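Local coordinates for protein aldose 1-epimerase (PDB 3NRE) that probably acts as an aldose 1-epimerase (mutarotase), interconverting the alpha and beta anomers of aldose sugars, at residues F26-T31 with E218-I223; N61-Q66 with S110-Y115; S238-A241 with A247-F250; G41-A46 with D86-E91. All coordinates share one frame; numbering follows the deposited sequence.

Interaction 1 of 4, residues F26-T31 with E218-I223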
loop_
_atom_site.group_PDB
_atom_site.type_symbol
_atom_site.label_atom_id
_atom_site.label_comp_id
_atom_site.label_asym_id
_atom_site.label_seq_id
_atom_site.Cartn_x
_atom_site.Cartn_y
_atom_site.Cartn_z
ATOM N N PHE A 26 -14.520 -2.969 2.769
ATOM C CA PHE A 26 -14.972 -1.600 2.670
ATOM C C PHE A 26 -16.111 -1.614 1.657
ATOM O O PHE A 26 -15.917 -2.013 0.495
ATOM C CB PHE A 26 -13.810 -0.708 2.201
ATOM C CG PHE A 26 -14.142 0.748 2.132
ATOM C CD1 PHE A 26 -15.035 1.322 3.016
ATOM C CD2 PHE A 26 -13.490 1.574 1.233
ATOM C CE1 PHE A 26 -15.333 2.703 2.940
ATOM C CE2 PHE A 26 -13.775 2.939 1.169
ATOM C CZ PHE A 26 -14.682 3.504 1.990
ATOM N N TRP A 27 -17.307 -1.252 2.131
ATOM C CA TRP A 27 -18.529 -1.387 1.361
ATOM C C TRP A 27 -19.405 -0.132 1.443
ATOM O O TRP A 27 -19.338 0.621 2.401
ATOM C CB TRP A 27 -19.398 -2.530 1.871
ATOM C CG TRP A 27 -18.816 -3.894 1.915
ATOM C CD1 TRP A 27 -18.905 -4.876 0.933
ATOM C CD2 TRP A 27 -18.101 -4.493 3.008
ATOM N NE1 TRP A 27 -18.263 -6.005 1.358
ATOM C CE2 TRP A 27 -17.755 -5.796 2.612
ATOM C CE3 TRP A 27 -17.761 -4.064 4.285
ATOM C CZ2 TRP A 27 -17.124 -6.701 3.483
ATOM C CZ3 TRP A 27 -17.067 -4.940 5.135
ATOM C CH2 TRP A 27 -16.793 -6.251 4.734
ATOM N N ARG A 28 -20.160 0.088 0.370
ATOM C CA ARG A 28 -21.248 1.057 0.375
ATOM C C ARG A 28 -22.477 0.211 0.173
ATOM O O ARG A 28 -22.613 -0.431 -0.864
ATOM C CB ARG A 28 -21.078 2.074 -0.743
ATOM C CG ARG A 28 -22.041 3.249 -0.610
ATOM C CD ARG A 28 -22.391 3.788 -1.965
ATOM N NE ARG A 28 -22.922 2.733 -2.835
ATOM C CZ ARG A 28 -22.466 2.478 -4.052
ATOM N NH1 ARG A 28 -21.482 3.214 -4.554
ATOM N NH2 ARG A 28 -23.009 1.501 -4.768
ATOM N N ASP A 29 -23.346 0.142 1.193
ATOM C CA ASP A 29 -24.441 -0.838 1.196
ATOM C C ASP A 29 -23.781 -2.214 0.992
ATOM O O ASP A 29 -22.826 -2.503 1.712
ATOM C CB ASP A 29 -25.518 -0.501 0.124
ATOM C CG ASP A 29 -26.334 0.715 0.495
ATOM O OD1 ASP A 29 -26.616 0.845 1.713
ATOM O OD2 ASP A 29 -26.687 1.528 -0.403
ATOM N N THR A 30 -24.214 -3.014 0.007
ATOM C CA THR A 30 -23.641 -4.346 -0.242
ATOM C C THR A 30 -22.553 -4.336 -1.349
ATOM O O THR A 30 -22.008 -5.392 -1.693
ATOM C CB THR A 30 -24.721 -5.365 -0.601
ATOM O OG1 THR A 30 -25.372 -4.945 -1.806
ATOM C CG2 THR A 30 -25.773 -5.504 0.565
ATOM N N THR A 31 -22.212 -3.149 -1.852
ATOM C CA THR A 31 -21.251 -2.983 -2.950
ATOM C C THR A 31 -19.820 -2.885 -2.389
ATOM O O THR A 31 -19.515 -2.015 -1.587
ATOM C CB THR A 31 -21.521 -1.689 -3.809
ATOM O OG1 THR A 31 -22.868 -1.679 -4.274
ATOM C CG2 THR A 31 -20.543 -1.579 -5.045
ATOM N N GLU A 218 -20.913 -0.174 -12.042
ATOM C CA GLU A 218 -21.586 0.030 -10.748
ATOM C C GLU A 218 -21.992 1.501 -10.572
ATOM O O GLU A 218 -22.562 1.881 -9.533
ATOM C CB GLU A 218 -20.662 -0.317 -9.563
ATOM C CG GLU A 218 -20.127 -1.752 -9.455
ATOM C CD GLU A 218 -21.170 -2.736 -8.929
ATOM O OE1 GLU A 218 -22.361 -2.373 -8.851
ATOM O OE2 GLU A 218 -20.793 -3.876 -8.602
ATOM N N GLY A 219 -21.673 2.332 -11.553
ATOM C CA GLY A 219 -21.949 3.762 -11.500
ATOM C C GLY A 219 -21.221 4.639 -10.481
ATOM O O GLY A 219 -21.669 5.742 -10.215
ATOM N N TYR A 220 -20.093 4.195 -9.924
ATOM C CA TYR A 220 -19.293 5.067 -9.033
ATOM C C TYR A 220 -17.801 5.127 -9.426
ATOM O O TYR A 220 -17.316 4.371 -10.297
ATOM C CB TYR A 220 -19.440 4.619 -7.586
ATOM C CG TYR A 220 -18.709 3.328 -7.281
ATOM C CD1 TYR A 220 -17.411 3.353 -6.863
ATOM C CD2 TYR A 220 -19.298 2.092 -7.472
ATOM C CE1 TYR A 220 -16.722 2.207 -6.584
ATOM C CE2 TYR A 220 -18.602 0.911 -7.197
ATOM C CZ TYR A 220 -17.310 0.974 -6.784
ATOM O OH TYR A 220 -16.556 -0.152 -6.510
ATOM N N ALA A 221 -17.097 6.055 -8.788
ATOM C CA ALA A 221 -15.647 6.146 -8.873
ATOM C C ALA A 221 -15.157 6.319 -7.437
ATOM O O ALA A 221 -15.906 6.800 -6.576
ATOM C CB ALA A 221 -15.207 7.322 -9.719
ATOM N N ILE A 222 -13.910 5.948 -7.201
ATOM C CA ILE A 222 -13.213 6.195 -5.937
ATOM C C ILE A 222 -12.099 7.165 -6.229
ATOM O O ILE A 222 -11.349 6.961 -7.185
ATOM C CB ILE A 222 -12.567 4.914 -5.349
ATOM C CG1 ILE A 222 -13.645 3.929 -4.930
ATOM C CG2 ILE A 222 -11.646 5.251 -4.168
ATOM C CD1 ILE A 222 -13.126 2.815 -4.075
ATOM N N ILE A 223 -12.029 8.220 -5.413
ATOM C CA ILE A 223 -11.027 9.272 -5.526
ATOM C C ILE A 223 -10.044 9.035 -4.412
ATOM O O ILE A 223 -10.380 9.102 -3.235
ATOM C CB ILE A 223 -11.589 10.689 -5.314
ATOM C CG1 ILE A 223 -12.566 11.063 -6.413
ATOM C CG2 ILE A 223 -10.450 11.724 -5.178
ATOM C CD1 ILE A 223 -11.994 11.014 -7.755
#

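Interaction 2 of 4, residues N61-Q66 with S110-Y115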
loop_
_atom_site.group_PDB
_atom_site.type_symbol
_atom_site.label_atom_id
_atom_site.label_comp_id
_atom_site.label_asym_id
_atom_site.label_seq_id
_atom_site.Cartn_x
_atom_site.Cartn_y
_atom_site.Cartn_z
ATOM N N ASN A 61 18.765 -7.364 -0.601
ATOM C CA ASN A 61 18.485 -7.445 0.847
ATOM C C ASN A 61 19.613 -6.798 1.652
ATOM O O ASN A 61 20.006 -7.283 2.703
ATOM C CB ASN A 61 18.305 -8.895 1.293
ATOM C CG ASN A 61 16.958 -9.467 0.954
ATOM O OD1 ASN A 61 15.943 -8.756 0.956
ATOM N ND2 ASN A 61 16.931 -10.784 0.711
ATOM N N ARG A 62 20.129 -5.696 1.127
ATOM C CA ARG A 62 21.147 -4.915 1.827
ATOM C C ARG A 62 21.166 -3.471 1.372
ATOM O O ARG A 62 20.649 -3.124 0.291
ATOM C CB ARG A 62 22.533 -5.569 1.719
ATOM C CG ARG A 62 22.971 -6.042 0.344
ATOM C CD ARG A 62 23.270 -4.949 -0.609
ATOM N NE ARG A 62 24.207 -3.936 -0.076
ATOM C CZ ARG A 62 24.384 -2.740 -0.627
ATOM N NH1 ARG A 62 23.800 -2.430 -1.791
ATOM N NH2 ARG A 62 25.163 -1.858 -0.031
ATOM N N PHE A 63 21.762 -2.617 2.194
ATOM C CA PHE A 63 21.896 -1.216 1.876
ATOM C C PHE A 63 22.921 -0.586 2.810
ATOM O O PHE A 63 23.230 -1.137 3.840
ATOM C CB PHE A 63 20.518 -0.483 1.929
ATOM C CG PHE A 63 19.906 -0.389 3.294
ATOM C CD1 PHE A 63 19.080 -1.379 3.785
ATOM C CD2 PHE A 63 20.144 0.741 4.095
ATOM C CE1 PHE A 63 18.514 -1.275 5.040
ATOM C CE2 PHE A 63 19.572 0.837 5.359
ATOM C CZ PHE A 63 18.772 -0.177 5.829
ATOM N N VAL A 64 23.460 0.534 2.379
ATOM C CA VAL A 64 24.386 1.321 3.190
ATOM C C VAL A 64 23.644 2.565 3.634
ATOM O O VAL A 64 22.998 3.230 2.831
ATOM C CB VAL A 64 25.600 1.771 2.408
ATOM C CG1 VAL A 64 26.491 2.654 3.327
ATOM C CG2 VAL A 64 26.414 0.589 1.910
ATOM N N TRP A 65 23.737 2.868 4.915
ATOM C CA TRP A 65 23.198 4.125 5.443
ATOM C C TRP A 65 24.195 4.749 6.402
ATOM O O TRP A 65 24.629 4.112 7.367
ATOM C CB TRP A 65 21.849 3.889 6.108
ATOM C CG TRP A 65 21.225 5.169 6.576
ATOM C CD1 TRP A 65 21.201 5.651 7.845
ATOM C CD2 TRP A 65 20.617 6.168 5.747
ATOM N NE1 TRP A 65 20.590 6.893 7.870
ATOM C CE2 TRP A 65 20.226 7.232 6.596
ATOM C CE3 TRP A 65 20.364 6.267 4.373
ATOM C CZ2 TRP A 65 19.581 8.380 6.115
ATOM C CZ3 TRP A 65 19.722 7.421 3.892
ATOM C CH2 TRP A 65 19.343 8.452 4.758
ATOM N N GLN A 66 24.551 6.001 6.116
ATOM C CA GLN A 66 25.528 6.759 6.911
ATOM C C GLN A 66 26.787 5.931 7.206
ATOM O O GLN A 66 27.234 5.793 8.356
ATOM C CB GLN A 66 24.872 7.359 8.185
ATOM C CG GLN A 66 24.066 8.657 7.891
ATOM C CD GLN A 66 23.068 9.058 8.993
ATOM O OE1 GLN A 66 23.319 8.854 10.181
ATOM N NE2 GLN A 66 21.930 9.632 8.589
ATOM N N SER A 110 12.869 -6.269 16.461
ATOM C CA SER A 110 13.793 -7.241 15.893
ATOM C C SER A 110 14.204 -6.780 14.506
ATOM O O SER A 110 13.640 -5.853 13.952
ATOM C CB SER A 110 13.159 -8.639 15.838
ATOM O OG SER A 110 11.886 -8.585 15.271
ATOM N N GLY A 111 15.204 -7.433 13.928
ATOM C CA GLY A 111 15.674 -7.044 12.623
ATOM C C GLY A 111 16.390 -5.709 12.600
ATOM O O GLY A 111 16.942 -5.261 13.616
ATOM N N VAL A 112 16.399 -5.097 11.422
ATOM C CA VAL A 112 17.204 -3.901 11.139
ATOM C C VAL A 112 16.537 -2.650 11.794
ATOM O O VAL A 112 17.215 -1.867 12.438
ATOM C CB VAL A 112 17.392 -3.691 9.637
ATOM C CG1 VAL A 112 17.956 -2.321 9.326
ATOM C CG2 VAL A 112 18.299 -4.759 9.085
ATOM N N TYR A 113 15.225 -2.500 11.595
ATOM C CA TYR A 113 14.449 -1.362 12.078
ATOM C C TYR A 113 13.657 -1.714 13.349
ATOM O O TYR A 113 12.912 -2.715 13.387
ATOM C CB TYR A 113 13.449 -0.925 11.026
ATOM C CG TYR A 113 13.987 -0.249 9.785
ATOM C CD1 TYR A 113 14.617 -0.971 8.781
ATOM C CD2 TYR A 113 13.791 1.097 9.577
ATOM C CE1 TYR A 113 15.047 -0.332 7.611
ATOM C CE2 TYR A 113 14.211 1.724 8.452
ATOM C CZ TYR A 113 14.845 0.995 7.448
ATOM O OH TYR A 113 15.271 1.675 6.333
ATOM N N HIS A 114 13.810 -0.888 14.391
ATOM C CA HIS A 114 12.972 -0.962 15.582
ATOM C C HIS A 114 12.095 0.291 15.569
ATOM O O HIS A 114 12.592 1.404 15.344
ATOM C CB HIS A 114 13.812 -0.986 16.875
ATOM C CG HIS A 114 14.603 -2.241 17.060
ATOM N ND1 HIS A 114 15.243 -2.542 18.245
ATOM C CD2 HIS A 114 14.854 -3.275 16.222
ATOM C CE1 HIS A 114 15.863 -3.702 18.120
ATOM N NE2 HIS A 114 15.640 -4.169 16.904
ATOM N N TYR A 115 10.802 0.129 15.854
ATOM C CA TYR A 115 9.881 1.249 15.735
ATOM C C TYR A 115 8.533 0.916 16.360
ATOM O O TYR A 115 8.257 -0.248 16.722
ATOM C CB TYR A 115 9.658 1.662 14.261
ATOM C CG TYR A 115 9.170 0.495 13.443
ATOM C CD1 TYR A 115 7.807 0.197 13.383
ATOM C CD2 TYR A 115 10.062 -0.364 12.791
ATOM C CE1 TYR A 115 7.353 -0.883 12.668
ATOM C CE2 TYR A 115 9.617 -1.443 12.094
ATOM C CZ TYR A 115 8.267 -1.694 12.023
ATOM O OH TYR A 115 7.757 -2.790 11.367
#

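Interaction 3 of 4, residues S238-A241 with A247-F250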
loop_
_atom_site.group_PDB
_atom_site.type_symbol
_atom_site.label_atom_id
_atom_site.label_comp_id
_atom_site.label_asym_id
_atom_site.label_seq_id
_atom_site.Cartn_x
_atom_site.Cartn_y
_atom_site.Cartn_z
ATOM N N SER A 238 -2.602 -9.628 -11.584
ATOM C CA SER A 238 -2.070 -10.997 -11.549
ATOM C C SER A 238 -2.276 -11.756 -12.881
ATOM O O SER A 238 -2.569 -11.149 -13.903
ATOM C CB SER A 238 -2.660 -11.699 -10.313
ATOM O OG SER A 238 -1.943 -12.864 -9.943
ATOM N N ASP A 239 -2.082 -13.070 -12.915
ATOM C CA ASP A 239 -2.299 -13.873 -14.142
ATOM C C ASP A 239 -2.694 -15.282 -13.734
ATOM O O ASP A 239 -2.174 -15.782 -12.721
ATOM C CB ASP A 239 -1.016 -13.935 -14.988
ATOM C CG ASP A 239 -1.191 -14.741 -16.302
ATOM O OD1 ASP A 239 -2.195 -14.567 -17.000
ATOM O OD2 ASP A 239 -0.292 -15.532 -16.646
ATOM N N PRO A 240 -3.604 -15.921 -14.484
ATOM C CA PRO A 240 -3.932 -17.298 -14.099
ATOM C C PRO A 240 -2.761 -18.293 -14.084
ATOM O O PRO A 240 -2.962 -19.394 -13.576
ATOM C CB PRO A 240 -5.000 -17.710 -15.095
ATOM C CG PRO A 240 -5.635 -16.429 -15.564
ATOM C CD PRO A 240 -4.624 -15.326 -15.374
ATOM N N ALA A 241 -1.562 -17.904 -14.564
ATOM C CA ALA A 241 -0.305 -18.701 -14.385
ATOM C C ALA A 241 0.456 -18.582 -13.027
ATOM O O ALA A 241 1.195 -19.503 -12.680
ATOM C CB ALA A 241 0.664 -18.425 -15.538
ATOM N N ALA A 247 -9.076 -14.656 -11.896
ATOM C CA ALA A 247 -9.947 -14.424 -13.043
ATOM C C ALA A 247 -10.026 -12.950 -13.384
ATOM O O ALA A 247 -11.039 -12.498 -13.907
ATOM C CB ALA A 247 -11.341 -14.956 -12.736
ATOM N N PHE A 248 -8.971 -12.198 -13.061
ATOM C CA PHE A 248 -8.922 -10.751 -13.320
ATOM C C PHE A 248 -10.058 -10.068 -12.555
ATOM O O PHE A 248 -10.744 -9.206 -13.087
ATOM C CB PHE A 248 -9.017 -10.448 -14.841
ATOM C CG PHE A 248 -7.818 -10.914 -15.625
ATOM C CD1 PHE A 248 -6.605 -10.284 -15.491
ATOM C CD2 PHE A 248 -7.920 -11.994 -16.508
ATOM C CE1 PHE A 248 -5.490 -10.713 -16.195
ATOM C CE2 PHE A 248 -6.806 -12.445 -17.221
ATOM C CZ PHE A 248 -5.589 -11.800 -17.071
ATOM N N ASP A 249 -10.241 -10.464 -11.302
ATOM C CA ASP A 249 -11.334 -9.981 -10.468
ATOM C C ASP A 249 -10.858 -8.890 -9.504
ATOM O O ASP A 249 -11.681 -8.303 -8.797
ATOM C CB ASP A 249 -11.973 -11.157 -9.688
ATOM C CG ASP A 249 -10.933 -12.059 -9.033
ATOM O OD1 ASP A 249 -10.050 -12.675 -9.737
ATOM O OD2 ASP A 249 -10.999 -12.173 -7.783
ATOM N N PHE A 250 -9.537 -8.659 -9.432
ATOM C CA PHE A 250 -8.955 -7.530 -8.692
ATOM C C PHE A 250 -7.657 -7.039 -9.277
ATOM O O PHE A 250 -7.020 -7.684 -10.075
ATOM C CB PHE A 250 -8.690 -7.846 -7.200
ATOM C CG PHE A 250 -7.543 -8.846 -6.981
ATOM C CD1 PHE A 250 -6.213 -8.422 -6.952
ATOM C CD2 PHE A 250 -7.812 -10.206 -6.931
ATOM C CE1 PHE A 250 -5.145 -9.384 -6.785
ATOM C CE2 PHE A 250 -6.742 -11.137 -6.751
ATOM C CZ PHE A 250 -5.459 -10.694 -6.707
#

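Interaction 4 of 4, residues G41-A46 with D86-E91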
loop_
_atom_site.group_PDB
_atom_site.type_symbol
_atom_site.label_atom_id
_atom_site.label_comp_id
_atom_site.label_asym_id
_atom_site.label_seq_id
_atom_site.Cartn_x
_atom_site.Cartn_y
_atom_site.Cartn_z
ATOM N N GLY A 41 -6.327 -14.101 8.206
ATOM C CA GLY A 41 -5.104 -13.705 8.938
ATOM C C GLY A 41 -3.861 -13.635 8.061
ATOM O O GLY A 41 -2.725 -13.409 8.557
ATOM N N VAL A 42 -4.052 -13.811 6.735
ATOM C CA VAL A 42 -3.003 -13.676 5.764
ATOM C C VAL A 42 -3.274 -12.366 4.997
ATOM O O VAL A 42 -4.344 -12.170 4.385
ATOM C CB VAL A 42 -3.000 -14.877 4.801
ATOM C CG1 VAL A 42 -1.903 -14.672 3.739
ATOM C CG2 VAL A 42 -2.816 -16.233 5.621
ATOM N N ALA A 43 -2.333 -11.451 5.099
ATOM C CA ALA A 43 -2.526 -10.088 4.559
ATOM C C ALA A 43 -2.804 -10.023 3.063
ATOM O O ALA A 43 -3.567 -9.165 2.611
ATOM C CB ALA A 43 -1.336 -9.184 4.931
ATOM N N THR A 44 -2.206 -10.931 2.302
ATOM C CA THR A 44 -2.425 -10.987 0.854
ATOM C C THR A 44 -3.811 -11.509 0.470
ATOM O O THR A 44 -4.165 -11.506 -0.718
ATOM C CB THR A 44 -1.327 -11.804 0.147
ATOM O OG1 THR A 44 -1.255 -13.116 0.715
ATOM C CG2 THR A 44 0.032 -11.073 0.264
ATOM N N ASP A 45 -4.599 -11.936 1.457
ATOM C CA ASP A 45 -6.013 -12.285 1.239
ATOM C C ASP A 45 -6.965 -11.181 1.686
ATOM O O ASP A 45 -8.167 -11.363 1.563
ATOM C CB ASP A 45 -6.405 -13.521 2.012
ATOM C CG ASP A 45 -5.730 -14.787 1.539
ATOM O OD1 ASP A 45 -5.397 -14.897 0.327
ATOM O OD2 ASP A 45 -5.650 -15.707 2.404
ATOM N N ALA A 46 -6.427 -10.069 2.173
ATOM C CA ALA A 46 -7.243 -8.987 2.762
ATOM C C ALA A 46 -7.636 -7.945 1.720
ATOM O O ALA A 46 -7.447 -8.153 0.531
ATOM C CB ALA A 46 -6.488 -8.312 3.877
ATOM N N ASP A 86 7.358 -4.896 8.163
ATOM C CA ASP A 86 6.876 -5.892 9.128
ATOM C C ASP A 86 5.428 -5.705 9.551
ATOM O O ASP A 86 4.853 -6.606 10.118
ATOM C CB ASP A 86 7.734 -5.891 10.388
ATOM C CG ASP A 86 9.195 -5.599 10.084
ATOM O OD1 ASP A 86 9.901 -6.499 9.500
ATOM O OD2 ASP A 86 9.604 -4.441 10.415
ATOM N N GLY A 87 4.891 -4.520 9.370
ATOM C CA GLY A 87 3.557 -4.240 9.867
ATOM C C GLY A 87 2.495 -5.211 9.390
ATOM O O GLY A 87 1.688 -5.739 10.180
ATOM N N TRP A 88 2.512 -5.460 8.090
ATOM C CA TRP A 88 1.546 -6.369 7.484
ATOM C C TRP A 88 1.575 -7.805 8.007
ATOM O O TRP A 88 0.635 -8.552 7.748
ATOM C CB TRP A 88 1.669 -6.352 5.946
ATOM C CG TRP A 88 2.959 -6.942 5.396
ATOM C CD1 TRP A 88 4.254 -6.691 5.812
ATOM C CD2 TRP A 88 3.061 -7.831 4.292
ATOM N NE1 TRP A 88 5.131 -7.390 5.008
ATOM C CE2 TRP A 88 4.425 -8.099 4.084
ATOM C CE3 TRP A 88 2.128 -8.389 3.421
ATOM C CZ2 TRP A 88 4.875 -8.908 3.049
ATOM C CZ3 TRP A 88 2.564 -9.205 2.401
ATOM C CH2 TRP A 88 3.925 -9.482 2.226
ATOM N N LEU A 89 2.668 -8.222 8.671
ATOM C CA LEU A 89 2.846 -9.544 9.189
ATOM C C LEU A 89 2.666 -9.640 10.722
ATOM O O LEU A 89 2.737 -10.729 11.287
ATOM C CB LEU A 89 4.241 -10.062 8.838
ATOM C CG LEU A 89 4.574 -10.066 7.347
ATOM C CD1 LEU A 89 6.023 -10.550 7.168
ATOM C CD2 LEU A 89 3.606 -10.949 6.627
ATOM N N GLY A 90 2.542 -8.514 11.368
ATOM C CA GLY A 90 2.523 -8.465 12.855
ATOM C C GLY A 90 1.130 -8.384 13.425
ATOM O O GLY A 90 0.143 -8.102 12.709
ATOM N N GLU A 91 1.020 -8.658 14.704
ATOM C CA GLU A 91 -0.258 -8.520 15.378
ATOM C C GLU A 91 -0.340 -7.154 16.069
ATOM O O GLU A 91 0.548 -6.790 16.854
ATOM C CB GLU A 91 -0.459 -9.643 16.387
ATOM C CG GLU A 91 -0.654 -11.018 15.772
ATOM C CD GLU A 91 -1.147 -12.007 16.813
ATOM O OE1 GLU A 91 -2.349 -11.942 17.163
ATOM O OE2 GLU A 91 -0.323 -12.820 17.291
HETATM O O HOH W 1 -0.838 -10.587 8.568
#

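Interaction 1 of 4, residues F26-T31 with E218-I223
T31 and E218 make the nearest backbone approach, their CA atoms 8.4 Å apart, and the gap is bridged by side chains without a hydrogen bond. R28 to T31 form a type II' turn that closes the hairpin of strands 22-28 and 31-32, with R28 N donating to T31 O and T31 N to R28 O. This turn presents R28 and T31 to Y220. T31 places CG2 anti to its own backbone N, and the methyl meets the Y220 ring at CE2 (3.8 Å); it also touches CD of E218 in the conformer described (4.1 Å). R28, likewise in one of two conformers, runs past Y220 in the opposite sense, its NH1 3.8 Å from Y220 CD2. The guanidinium stands at 82° to the ring and turns its edge to Y220 CB. R28 NH2 and E218 OE1 remain 5.7 Å apart, too far for a salt bridge. L33 also packs on Y220, and R28 reaches V288 and W290 of strand 279-290. With G219 and Y220 both facing Q215, a G1 beta bulge starts strand 220-227, and the whole joins two antiparallel sheets in the beta-sandwich fold typical of galactose mutarotase relatives.

Interaction 2 of 4, residues N61-Q66 with S110-Y115
F63 carries its ring between the backbone N and the carbonyl carbon (chi1 67°), which directs it toward V112 and Y113. On the other side, Y113 sets CG anti to its carbonyl carbon (chi1 -71°), and this swings the phenol end over to F63 although the side chain does not start out in that direction. The meeting is concentrated on one atom, F63 CZ. It lies 4.2 Å from CG1 of V112, the branch anti to that residue's backbone N, and 4.1 Å from CE1 of Y113. The phenol oxygen OH of Y113 is slightly nearer to F63 CZ, at 4.0 Å. The two aromatic side chains cross obliquely, touching through F63 CZ at the hydroxyl end of Y113, and the contact is apolar in character. The Y113 oxygen has its polar needs met outside the pair, by hydrogen bonds with P143 O and H263 NE2, which would hold the phenol in place beside F63. H263 also meets F63 edge-to-face, F144 does the same with Y113, and Y70, from the partner strand 68-71, lies against both F63 and V112. In the fold, the buried aromatic cluster that F63 and Y113 form with these three rings packs the two-stranded hairpin 62-65/68-71 against the connection between strands 101-109 and 114-123, at an end of the large antiparallel sheet of the mutarotase-like beta-sandwich.

Interaction 3 of 4, residues S238-A241 with A247-F250
A hydrogen bond from A247 N to D249 OD1 (3.1 Å) spans the bend from which F248 reaches across to S238 and P240. The N-H points at the acceptor with an angle of 159°, and it meets OD1 nearly along the C-O direction. Between the two bonded residues F248 takes a left-handed backbone conformation, and with CG anti to its carbonyl carbon (chi1 -67°) the ring extends toward the other arm of the loop. P240 CD lies 4.0 Å from CZ of F248 and almost as near to CE2, so a ring methylene of the proline comes up to the far end of the phenyl. The two side chains cross at about a right angle. The same end of the phenyl ring also meets the backbone, with S238 O 3.7 Å from F248 CE1. That carbonyl oxygen is buried by the contact and has no hydrogen-bond partner in the model; an aromatic C-H is its neighbour here, at best a weakly polar one. No hydrogen bond joins the two segments directly. Y246 contacts both: its ring meets F248 and F250 edge-to-face, P240 touches it, and its OH is hydrogen-bonded to F250 O and weakly to S238 N. R197 adds a further contact to F248. Both arms belong to the connection between the antiparallel neighbours 232-237 and 250-256, so the phenyl ring packs the departing chain against the returning one just beyond the ends of those two strands.

Interaction 4 of 4, residues G41-A46 with D86-E91
A43 and T44 meet the indole of W88 where two 3-10 turns, 43-45 and 87-89, face each other within the galactose mutarotase-like beta-sandwich. The indole is the central element: T44 meets its edge, L89 covers one face, and A43 comes in obliquely near CE3. At the rim, the T44 methyl CG2 lies near the ring plane, 3.8 Å from W88 CZ3. This follows from the T44 rotamer (chi1 56°), which sets CG2 anti to the carbonyl carbon. A43 points its CB at the backbone end of the tryptophan, and there the methyl touches CE3 of W88 at 3.9 Å. L89 belongs to the same turn as W88, and its CD2 sits 3.9 Å above the plane of the W88 ring and over its centre. F49 also stacks on the indole, H84 meets it edge-to-face, and W88 NE1 donates to G85 O, so the rotation of the ring is fixed by a polar bond as well as by packing. On and just after the opposing turn, T44 O and A46 O both accept from R35 NH2. A bound di(hydroxyethyl)ether, probably from the crystallisation liquor, approaches the T44 side chain to about 4 Å. The same A43 methyl CB also lies 3.5 Å from the carbonyl oxygen W88 O. That carbonyl is served by a water molecule, which donates to W88 O at 2.6 Å and makes a weak, longer bond of 3.4 Å to G41 O.

The four contacts are spread over one beta-sandwich chain. Interactions 1 and 2 lie farthest apart, their centres 39 Å from each other on opposite sides of the chain's centre, yet both reach the large sheet containing strands 114-123 and 220-227. Interactions 2 and 4 both lie within the sequence span bounded by the two segments of interaction 1. Interaction 4 is the most central, its centre about 12 Å from the chain's centre. It alternates along the sequence with interaction 2 and touches it, Y115 OH lying 2.7 Å from D86 OD2 in a probable hydrogen bond. Interactions 1, 2 and 4 join parts distant in sequence, whereas interaction 3, last along the chain, is local to one strand connection.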